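Phikz039 (PDB 3ZBQ) belongs to the tubulin-like proteins of bacteriophages and binds guanosine-5'-diphosphate at the C-terminal ends of the parallel strands of its beta sheet. Local coordinates at residues 31-36 against 50-55; 76-81 against 109-114; 97-102 against 128-133. All coordinates share one frame; numbering follows the deposited sequence.

Contact 1 of 3, residues 31-36 against 50-55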
loop_
_atom_site.group_PDB
_atom_site.type_symbol
_atom_site.label_atom_id
_atom_site.label_comp_id
_atom_site.label_asym_id
_atom_site.label_seq_id
_atom_site.Cartn_x
_atom_site.Cartn_y
_atom_site.Cartn_z
ATOM N N CYS A 31 4.260 4.895 12.841
ATOM C CA CYS A 31 5.412 5.715 12.517
ATOM C C CYS A 31 5.281 6.252 11.110
ATOM O O CYS A 31 4.473 5.747 10.310
ATOM C CB CYS A 31 6.724 4.948 12.712
ATOM S SG CYS A 31 6.959 3.529 11.618
ATOM N N TYR A 32 6.068 7.284 10.818
ATOM C CA TYR A 32 5.926 8.050 9.589
ATOM C C TYR A 32 7.272 8.243 8.913
ATOM O O TYR A 32 8.247 8.630 9.557
ATOM C CB TYR A 32 5.384 9.436 9.898
ATOM C CG TYR A 32 3.991 9.492 10.466
ATOM C CD1 TYR A 32 3.769 9.356 11.835
ATOM C CD2 TYR A 32 2.902 9.739 9.644
ATOM C CE1 TYR A 32 2.488 9.442 12.363
ATOM C CE2 TYR A 32 1.617 9.816 10.162
ATOM C CZ TYR A 32 1.423 9.671 11.517
ATOM O OH TYR A 32 0.153 9.761 12.029
ATOM N N ILE A 33 7.320 7.981 7.611
ATOM C CA ILE A 33 8.548 8.130 6.842
ATOM C C ILE A 33 8.242 8.878 5.551
ATOM O O ILE A 33 7.355 8.491 4.792
ATOM C CB ILE A 33 9.190 6.762 6.487
ATOM C CG1 ILE A 33 9.265 5.842 7.712
ATOM C CG2 ILE A 33 10.582 6.959 5.893
ATOM C CD1 ILE A 33 8.042 4.993 7.894
ATOM N N ASP A 34 8.980 9.951 5.298
ATOM C CA ASP A 34 8.744 10.754 4.101
ATOM C C ASP A 34 10.032 11.433 3.673
ATOM O O ASP A 34 11.072 11.305 4.331
ATOM C CB ASP A 34 7.676 11.812 4.382
ATOM C CG ASP A 34 6.969 12.296 3.123
ATOM O OD1 ASP A 34 7.450 12.016 1.996
ATOM O OD2 ASP A 34 5.919 12.960 3.270
ATOM N N THR A 35 9.953 12.156 2.563
ATOM C CA THR A 35 11.072 12.947 2.045
ATOM C C THR A 35 10.723 14.430 2.109
ATOM O O THR A 35 11.313 15.261 1.412
ATOM C CB THR A 35 11.372 12.577 0.588
ATOM O OG1 THR A 35 10.188 12.796 -0.188
ATOM C CG2 THR A 35 11.771 11.094 0.477
ATOM N N SER A 36 9.760 14.766 2.956
ATOM C CA SER A 36 9.182 16.106 2.958
ATOM C C SER A 36 8.779 16.512 4.373
ATOM O O SER A 36 8.144 15.730 5.081
ATOM C CB SER A 36 7.962 16.122 2.033
ATOM O OG SER A 36 7.089 17.203 2.309
ATOM N N ILE A 50 10.482 9.919 10.615
ATOM C CA ILE A 50 11.789 10.058 9.978
ATOM C C ILE A 50 11.590 10.757 8.642
ATOM O O ILE A 50 10.849 10.270 7.784
ATOM C CB ILE A 50 12.471 8.693 9.725
ATOM C CG1 ILE A 50 12.932 8.073 11.035
ATOM C CG2 ILE A 50 13.676 8.865 8.804
ATOM C CD1 ILE A 50 13.474 6.658 10.870
ATOM N N ILE A 51 12.238 11.905 8.482
ATOM C CA ILE A 51 12.222 12.639 7.217
ATOM C C ILE A 51 13.573 12.466 6.525
ATOM O O ILE A 51 14.616 12.774 7.101
ATOM C CB ILE A 51 11.919 14.128 7.437
ATOM C CG1 ILE A 51 10.585 14.290 8.167
ATOM C CG2 ILE A 51 11.888 14.881 6.097
ATOM C CD1 ILE A 51 9.413 13.611 7.458
ATOM N N ILE A 52 13.558 11.941 5.303
ATOM C CA ILE A 52 14.794 11.662 4.580
ATOM C C ILE A 52 15.145 12.871 3.733
ATOM O O ILE A 52 14.447 13.184 2.765
ATOM C CB ILE A 52 14.646 10.433 3.681
ATOM C CG1 ILE A 52 14.249 9.212 4.527
ATOM C CG2 ILE A 52 15.941 10.139 2.939
ATOM C CD1 ILE A 52 13.939 7.983 3.690
ATOM N N GLU A 53 16.227 13.549 4.099
ATOM C CA GLU A 53 16.606 14.778 3.407
ATOM C C GLU A 53 17.421 14.505 2.142
ATOM O O GLU A 53 18.189 13.546 2.076
ATOM C CB GLU A 53 17.403 15.686 4.340
ATOM C CG GLU A 53 16.617 16.260 5.502
ATOM C CD GLU A 53 17.462 17.189 6.361
ATOM O OE1 GLU A 53 18.706 17.081 6.295
ATOM O OE2 GLU A 53 16.887 18.026 7.092
ATOM N N ALA A 54 17.263 15.369 1.144
ATOM C CA ALA A 54 18.054 15.260 -0.078
ATOM C C ALA A 54 19.137 16.333 -0.078
ATOM O O ALA A 54 18.953 17.399 0.510
ATOM C CB ALA A 54 17.167 15.396 -1.299
ATOM N N ASP A 55 20.267 16.046 -0.719
ATOM C CA ASP A 55 21.329 17.036 -0.870
ATOM C C ASP A 55 20.821 18.190 -1.718
ATOM O O ASP A 55 20.415 17.989 -2.862
ATOM C CB ASP A 55 22.559 16.419 -1.544
ATOM C CG ASP A 55 23.305 15.460 -0.637
ATOM O OD1 ASP A 55 23.425 15.760 0.569
ATOM O OD2 ASP A 55 23.770 14.409 -1.132
HETATM O O HOH W 1 13.928 14.981 0.496
#

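Contact 2 of 3, residues 76-81 against 109-114. With GDP (guanosine-5'-diphosphate), chain B.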
loop_
_atom_site.group_PDB
_atom_site.type_symbol
_atom_site.label_atom_id
_atom_site.label_comp_id
_atom_site.label_asym_id
_atom_site.label_seq_id
_atom_site.Cartn_x
_atom_site.Cartn_y
_atom_site.Cartn_z
ATOM N N ALA A 76 13.959 9.189 -8.913
ATOM C CA ALA A 76 14.753 10.013 -8.013
ATOM C C ALA A 76 14.506 9.642 -6.562
ATOM O O ALA A 76 15.441 9.585 -5.762
ATOM C CB ALA A 76 14.475 11.506 -8.240
ATOM N N ALA A 77 13.245 9.402 -6.215
ATOM C CA ALA A 77 12.906 9.039 -4.848
ATOM C C ALA A 77 13.608 7.736 -4.484
ATOM O O ALA A 77 14.194 7.615 -3.404
ATOM C CB ALA A 77 11.410 8.896 -4.692
ATOM N N ALA A 78 13.554 6.760 -5.382
ATOM C CA ALA A 78 14.162 5.458 -5.092
ATOM C C ALA A 78 15.681 5.581 -4.917
ATOM O O ALA A 78 16.262 4.948 -4.033
ATOM C CB ALA A 78 13.814 4.452 -6.178
ATOM N N GLU A 79 16.318 6.403 -5.751
ATOM C CA GLU A 79 17.760 6.650 -5.634
ATOM C C GLU A 79 18.108 7.211 -4.269
ATOM O O GLU A 79 19.150 6.890 -3.689
ATOM C CB GLU A 79 18.219 7.687 -6.661
ATOM C CG GLU A 79 18.422 7.196 -8.068
ATOM C CD GLU A 79 18.908 8.317 -8.982
ATOM O OE1 GLU A 79 20.063 8.773 -8.803
ATOM O OE2 GLU A 79 18.136 8.749 -9.870
ATOM N N LEU A 80 17.238 8.084 -3.772
ATOM C CA LEU A 80 17.490 8.767 -2.519
ATOM C C LEU A 80 17.293 7.807 -1.350
ATOM O O LEU A 80 18.179 7.633 -0.521
ATOM C CB LEU A 80 16.557 9.967 -2.358
ATOM C CG LEU A 80 16.595 10.593 -0.956
ATOM C CD1 LEU A 80 17.994 11.096 -0.608
ATOM C CD2 LEU A 80 15.574 11.699 -0.807
ATOM N N ILE A 81 16.129 7.172 -1.312
ATOM C CA ILE A 81 15.685 6.487 -0.102
ATOM C C ILE A 81 16.225 5.071 0.117
ATOM O O ILE A 81 16.277 4.608 1.253
ATOM C CB ILE A 81 14.129 6.504 0.034
ATOM C CG1 ILE A 81 13.454 5.646 -1.044
ATOM C CG2 ILE A 81 13.604 7.938 -0.009
ATOM C CD1 ILE A 81 13.180 4.196 -0.600
ATOM N N GLY A 109 5.970 7.525 -1.153
ATOM C CA GLY A 109 5.266 6.400 -0.558
ATOM C C GLY A 109 5.437 5.152 -1.396
ATOM O O GLY A 109 5.571 4.050 -0.858
ATOM N N SER A 110 5.441 5.315 -2.717
ATOM C CA SER A 110 5.498 4.170 -3.628
ATOM C C SER A 110 6.901 3.587 -3.806
ATOM O O SER A 110 7.093 2.637 -4.568
ATOM C CB SER A 110 4.949 4.555 -4.991
ATOM O OG SER A 110 5.872 5.398 -5.673
ATOM N N THR A 111 7.879 4.152 -3.113
ATOM C CA THR A 111 9.221 3.574 -3.089
ATOM C C THR A 111 9.600 3.188 -1.662
ATOM O O THR A 111 10.018 2.054 -1.423
ATOM C CB THR A 111 10.278 4.526 -3.713
ATOM O OG1 THR A 111 10.211 5.800 -3.066
ATOM C CG2 THR A 111 10.013 4.694 -5.201
ATOM N N ILE A 112 9.433 4.111 -0.717
ATOM C CA ILE A 112 9.658 3.810 0.701
ATOM C C ILE A 112 8.801 2.625 1.163
ATOM O O ILE A 112 9.305 1.704 1.794
ATOM C CB ILE A 112 9.351 5.023 1.615
ATOM C CG1 ILE A 112 10.323 6.170 1.343
ATOM C CG2 ILE A 112 9.429 4.625 3.091
ATOM C CD1 ILE A 112 9.886 7.511 1.975
ATOM N N GLY A 113 7.509 2.657 0.843
ATOM C CA GLY A 113 6.590 1.617 1.290
ATOM C C GLY A 113 6.995 0.235 0.824
ATOM O O GLY A 113 7.246 -0.664 1.643
ATOM N N PRO A 114 7.046 0.035 -0.501
ATOM C CA PRO A 114 7.455 -1.277 -1.013
ATOM C C PRO A 114 8.872 -1.671 -0.598
ATOM O O PRO A 114 9.132 -2.861 -0.415
ATOM C CB PRO A 114 7.352 -1.103 -2.526
ATOM C CG PRO A 114 6.254 -0.081 -2.701
ATOM C CD PRO A 114 6.475 0.892 -1.557
HETATM P PB GDP B . 4.216 10.927 -2.268
HETATM O O1B GDP B . 4.394 11.865 -1.101
HETATM O O2B GDP B . 4.115 9.494 -1.784
HETATM O O3B GDP B . 5.332 11.065 -3.274
HETATM O O3A GDP B . 2.861 11.251 -3.069
HETATM P PA GDP B . 1.422 11.552 -2.418
HETATM O O1A GDP B . 1.337 12.778 -1.539
HETATM O O2A GDP B . 0.914 10.323 -1.694
HETATM O "O5'" GDP B . 0.533 11.808 -3.717
HETATM C "C5'" GDP B . 0.466 10.852 -4.769
HETATM C "C4'" GDP B . -0.998 10.626 -5.142
HETATM O "O4'" GDP B . -1.664 9.962 -4.068
HETATM C "C3'" GDP B . -1.786 11.904 -5.356
HETATM O "O3'" GDP B . -1.663 12.340 -6.720
HETATM C "C2'" GDP B . -3.195 11.488 -5.012
HETATM O "O2'" GDP B . -3.783 10.828 -6.135
HETATM C "C1'" GDP B . -3.018 10.402 -3.976
HETATM N N9 GDP B . -3.211 10.903 -2.598
HETATM C C8 GDP B . -2.399 11.705 -1.881
HETATM N N7 GDP B . -2.907 11.925 -0.644
HETATM C C5 GDP B . -4.064 11.238 -0.550
HETATM C C6 GDP B . -5.114 11.023 0.472
HETATM O O6 GDP B . -5.031 11.549 1.611
HETATM N N1 GDP B . -6.145 10.226 0.139
HETATM C C2 GDP B . -6.257 9.641 -1.073
HETATM N N2 GDP B . -7.329 8.860 -1.354
HETATM N N3 GDP B . -5.337 9.794 -2.049
HETATM C C4 GDP B . -4.249 10.567 -1.842
#

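Contact 3 of 3, residues 97-102 against 128-133. With GDP (guanosine-5'-diphosphate), chain B.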
loop_
_atom_site.group_PDB
_atom_site.type_symbol
_atom_site.label_atom_id
_atom_site.label_comp_id
_atom_site.label_asym_id
_atom_site.label_seq_id
_atom_site.Cartn_x
_atom_site.Cartn_y
_atom_site.Cartn_z
ATOM N N THR A 97 2.827 -8.134 13.570
ATOM C CA THR A 97 2.204 -7.881 12.275
ATOM C C THR A 97 2.595 -6.474 11.853
ATOM O O THR A 97 2.960 -5.652 12.695
ATOM C CB THR A 97 0.672 -7.979 12.342
ATOM O OG1 THR A 97 0.182 -7.135 13.397
ATOM C CG2 THR A 97 0.244 -9.424 12.603
ATOM N N ASN A 98 2.542 -6.200 10.555
ATOM C CA ASN A 98 3.004 -4.912 10.047
ATOM C C ASN A 98 2.107 -4.423 8.935
ATOM O O ASN A 98 1.754 -5.187 8.029
ATOM C CB ASN A 98 4.442 -5.027 9.544
ATOM C CG ASN A 98 5.390 -5.465 10.630
ATOM O OD1 ASN A 98 5.912 -4.627 11.368
ATOM N ND2 ASN A 98 5.563 -6.791 10.788
ATOM N N ILE A 99 1.736 -3.149 9.000
ATOM C CA ILE A 99 0.866 -2.572 7.997
ATOM C C ILE A 99 1.605 -1.376 7.422
ATOM O O ILE A 99 2.094 -0.542 8.165
ATOM C CB ILE A 99 -0.489 -2.123 8.591
ATOM C CG1 ILE A 99 -1.155 -3.288 9.337
ATOM C CG2 ILE A 99 -1.414 -1.607 7.490
ATOM C CD1 ILE A 99 -2.498 -2.953 9.957
ATOM N N VAL A 100 1.734 -1.346 6.104
ATOM C CA VAL A 100 2.431 -0.259 5.418
ATOM C C VAL A 100 1.454 0.464 4.486
ATOM O O VAL A 100 0.794 -0.172 3.654
ATOM C CB VAL A 100 3.635 -0.808 4.607
ATOM C CG1 VAL A 100 4.510 0.336 4.080
ATOM C CG2 VAL A 100 4.476 -1.742 5.459
ATOM N N VAL A 101 1.393 1.797 4.590
ATOM C CA VAL A 101 0.349 2.589 3.931
ATOM C C VAL A 101 0.953 3.656 3.039
ATOM O O VAL A 101 1.796 4.433 3.502
ATOM C CB VAL A 101 -0.557 3.290 4.971
ATOM C CG1 VAL A 101 -1.742 3.956 4.304
ATOM C CG2 VAL A 101 -1.034 2.275 6.021
ATOM N N TYR A 102 0.527 3.698 1.771
ATOM C CA TYR A 102 1.120 4.624 0.782
ATOM C C TYR A 102 0.341 4.663 -0.528
ATOM O O TYR A 102 -0.401 3.737 -0.859
ATOM C CB TYR A 102 2.573 4.214 0.478
ATOM C CG TYR A 102 2.721 2.744 0.116
ATOM C CD1 TYR A 102 2.801 1.772 1.106
ATOM C CD2 TYR A 102 2.785 2.332 -1.216
ATOM C CE1 TYR A 102 2.929 0.434 0.791
ATOM C CE2 TYR A 102 2.922 0.985 -1.544
ATOM C CZ TYR A 102 2.993 0.045 -0.534
ATOM O OH TYR A 102 3.123 -1.304 -0.825
ATOM N N VAL A 128 1.190 -6.436 5.553
ATOM C CA VAL A 128 0.102 -6.119 4.630
ATOM C C VAL A 128 0.265 -4.669 4.184
ATOM O O VAL A 128 0.626 -3.815 4.988
ATOM C CB VAL A 128 -1.273 -6.291 5.309
ATOM C CG1 VAL A 128 -2.379 -5.712 4.439
ATOM C CG2 VAL A 128 -1.529 -7.770 5.599
ATOM N N SER A 129 0.024 -4.396 2.909
ATOM C CA SER A 129 0.053 -3.021 2.411
ATOM C C SER A 129 -1.351 -2.518 2.145
ATOM O O SER A 129 -2.186 -3.240 1.578
ATOM C CB SER A 129 0.866 -2.916 1.118
ATOM O OG SER A 129 2.255 -2.959 1.392
ATOM N N VAL A 130 -1.599 -1.269 2.526
ATOM C CA VAL A 130 -2.839 -0.593 2.162
ATOM C C VAL A 130 -2.448 0.533 1.200
ATOM O O VAL A 130 -1.689 1.434 1.562
ATOM C CB VAL A 130 -3.602 -0.071 3.409
ATOM C CG1 VAL A 130 -4.897 0.599 2.992
ATOM C CG2 VAL A 130 -3.912 -1.240 4.370
ATOM N N VAL A 131 -2.903 0.427 -0.047
ATOM C CA VAL A 131 -2.380 1.269 -1.131
ATOM C C VAL A 131 -3.469 1.953 -1.952
ATOM O O VAL A 131 -4.623 1.517 -1.954
ATOM C CB VAL A 131 -1.442 0.456 -2.063
ATOM C CG1 VAL A 131 -0.351 -0.250 -1.237
ATOM C CG2 VAL A 131 -2.237 -0.590 -2.868
ATOM N N ILE A 132 -3.089 3.031 -2.648
ATOM C CA ILE A 132 -4.023 3.847 -3.434
ATOM C C ILE A 132 -3.555 4.004 -4.881
ATOM O O ILE A 132 -2.477 4.553 -5.138
ATOM C CB ILE A 132 -4.197 5.264 -2.822
ATOM C CG1 ILE A 132 -4.621 5.168 -1.353
ATOM C CG2 ILE A 132 -5.214 6.089 -3.619
ATOM C CD1 ILE A 132 -4.455 6.465 -0.568
ATOM N N GLY A 133 -4.363 3.527 -5.827
ATOM C CA GLY A 133 -4.031 3.687 -7.237
ATOM C C GLY A 133 -4.559 5.006 -7.777
ATOM O O GLY A 133 -5.643 5.451 -7.389
HETATM P PB GDP B . 4.216 10.927 -2.268
HETATM O O1B GDP B . 4.394 11.865 -1.101
HETATM O O2B GDP B . 4.115 9.494 -1.784
HETATM O O3B GDP B . 5.332 11.065 -3.274
HETATM O O3A GDP B . 2.861 11.251 -3.069
HETATM P PA GDP B . 1.422 11.552 -2.418
HETATM O O1A GDP B . 1.337 12.778 -1.539
HETATM O O2A GDP B . 0.914 10.323 -1.694
HETATM O "O5'" GDP B . 0.533 11.808 -3.717
HETATM C "C5'" GDP B . 0.466 10.852 -4.769
HETATM C "C4'" GDP B . -0.998 10.626 -5.142
HETATM O "O4'" GDP B . -1.664 9.962 -4.068
HETATM C "C3'" GDP B . -1.786 11.904 -5.356
HETATM O "O3'" GDP B . -1.663 12.340 -6.720
HETATM C "C2'" GDP B . -3.195 11.488 -5.012
HETATM O "O2'" GDP B . -3.783 10.828 -6.135
HETATM C "C1'" GDP B . -3.018 10.402 -3.976
HETATM N N9 GDP B . -3.211 10.903 -2.598
HETATM C C8 GDP B . -2.399 11.705 -1.881
HETATM N N7 GDP B . -2.907 11.925 -0.644
HETATM C C5 GDP B . -4.064 11.238 -0.550
HETATM C C6 GDP B . -5.114 11.023 0.472
HETATM O O6 GDP B . -5.031 11.549 1.611
HETATM N N1 GDP B . -6.145 10.226 0.139
HETATM C C2 GDP B . -6.257 9.641 -1.073
HETATM N N2 GDP B . -7.329 8.860 -1.354
HETATM N N3 GDP B . -5.337 9.794 -2.049
HETATM C C4 GDP B . -4.249 10.567 -1.842
#

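Contact 1 of 3, residues 31-36 against 50-55
Tyr32, Asp34, Ile50 and Ile52 are joined by a parallel ladder, with Ile33 paired to Ile50 and Asp34 to Ile51. Ile50 N donates to Tyr32 O, Asp34 N to Ile50 O, and Ile52 N to Asp34 O at 2.7 Å. The close part is this ladder together with CD1 of Ile51, which comes 3.4 Å from Ser36 O and also brushes Asp34 CB. On the face that carries Ile33 and Ile50, CG2 of Ile33 meets CD1 of Ile52 at 4.1 Å, and Ile88 of helix 85-91 packs on both. With CG anti to the backbone N (chi1 -157°), the Asp34 carboxylate leads away from Ile51; its OD1 accepts Thr35 N at 2.6 Å, from outside the carboxylate plane, and OD2 is hydrogen-bonded to Asn39 ND2. Past the last direct bond, one water spans the strands, donating to Thr35 O at 2.8 Å and to Ile52 O; the chain then runs to exposed Glu53. Within this chain, strand 49-51 is the outermost on this side of the sheet. The chemistry implies an edge strand held by main-chain bonds and isoleucine contacts, without charge pairing across it, beside a strand end that places the Asp34 side chain about 4 Å from GDP (nearest atoms).

Contact 2 of 3, residues 76-81 against 109-114
Helix 76-81 and helix 109-114 come together at Ala78 and Thr111, whose CA atoms are 5.7 Å apart, with segment axes 8.9 Å apart at closest approach and a signed crossing angle of -39°. No hydrogen bond spans the pair, so the evidence for the contact is van der Waals packing around Thr111 and Ile81. The two branches of Thr111 divide the work. Its OG1 faces the methyl of Ala77, 3.7 Å from that CB, while its CG2 lies 3.9 Å from Ala78 CB. OG1 is also 3.8 Å from Ile81 CG1, yet its polar needs are met elsewhere, by hydrogen bonds to Ala107 O, the stronger, and Ser108 O in the loop just before the helix. Ile81 carries an unusual shape: CG1 sits between the backbone N and the carbonyl carbon (chi1 68°), and chi2 at 93° is off a staggered value. CD1 thereby comes 3.7 Å from Ile112 N, over the helix backbone, and CG2 lies 4.0 Å from Ile112 CG1. At the start of the second helix Gly109 N donates to O2B of GDP at 2.8 Å. Ala107 N and Ser108 N bind the same nucleotide, consistent with the glycine-rich signature loop of the tubulin family, and the partial positive charge expected at the helix N terminus would probably favour the phosphate. Within that helix the Gly113 N to Gly109 O bond closes a turn, and a kink follows at Pro114, whose N has no bond to the turn before. Among its neighbours, helix 109-122 meets helix 138-158 through Ser110 on Ser147 and Pro114 on Thr150, whereas Ile81 of helix 74-81 packs against Thr35 and Ile52, just past the ends of strands 30-34 and 49-51.

Contact 3 of 3, residues 97-102 against 128-133
A beta-alpha-beta unit, strand 97-103, helix 109-122 and strand 127-133, brings Val100 beside Ser129 and Tyr102 beside Val131 as parallel pairs. The strand segments are turned 16° against each other, their axes 4.6 Å apart at closest approach. Val128 N donates to Asn98 O at 2.8 Å and Val130 N to Val100 O at 2.9 Å; Val128 O and Val130 O in turn accept Val100 N and Tyr102 N. The last bond, Ile132 N to Tyr102 O, is weak at 3.3 Å. Tyr102 shapes one face of the sheet. Its chi1 of 51° puts CG between the backbone N and the carbonyl carbon; the ring and Val131 lie side by side, pointing the same way, and Val131 CG1 sits over the ring face, 3.7 Å from the centroid and 26° off the normal: a CH-pi contact. Tyr102 OH and Ser129 OG share a hydrogen bond of 2.9 Å; OG lies at the ring edge, near its plane, and anchors the hydroxyl end. These strands are central in the Rossmann-like nucleotide-binding fold of the tubulin family, and helix 109-122 covers this face, Gly113 and Pro114 touching the Tyr102 ring. On the other face Ile99 and Val130 lie side by side, CG2 to CG2 at 4.0 Å, beneath Leu186 and Ile182 of helix 175-192. At the end of the ladder, the side chain of Ile132 reaches the nucleotide, its CD1 lying 3.7 Å from C2 of the GDP guanine.

From the N terminus, contact 1 closes first, joining strand 30-34 to strand 49-51 over a mostly irregular connection at the sheet edge. It ends before contact 2 opens, so the two are in series, yet they touch: helix 74-81 lies on the strand ends of contact 1, and Ile112 packs on Ile33. Contacts 2 and 3 cross, because 97-102 falls between 76-81 and 109-114, and 109-114 falls between 97-102 and 128-133. Contact 3 thus closes a crossover whose helix starts in contact 2, and both touch GDP. Contacts 1 and 3 share one sheet without meeting, their nearest atoms about 7 Å apart; helix 109-122 bridges them.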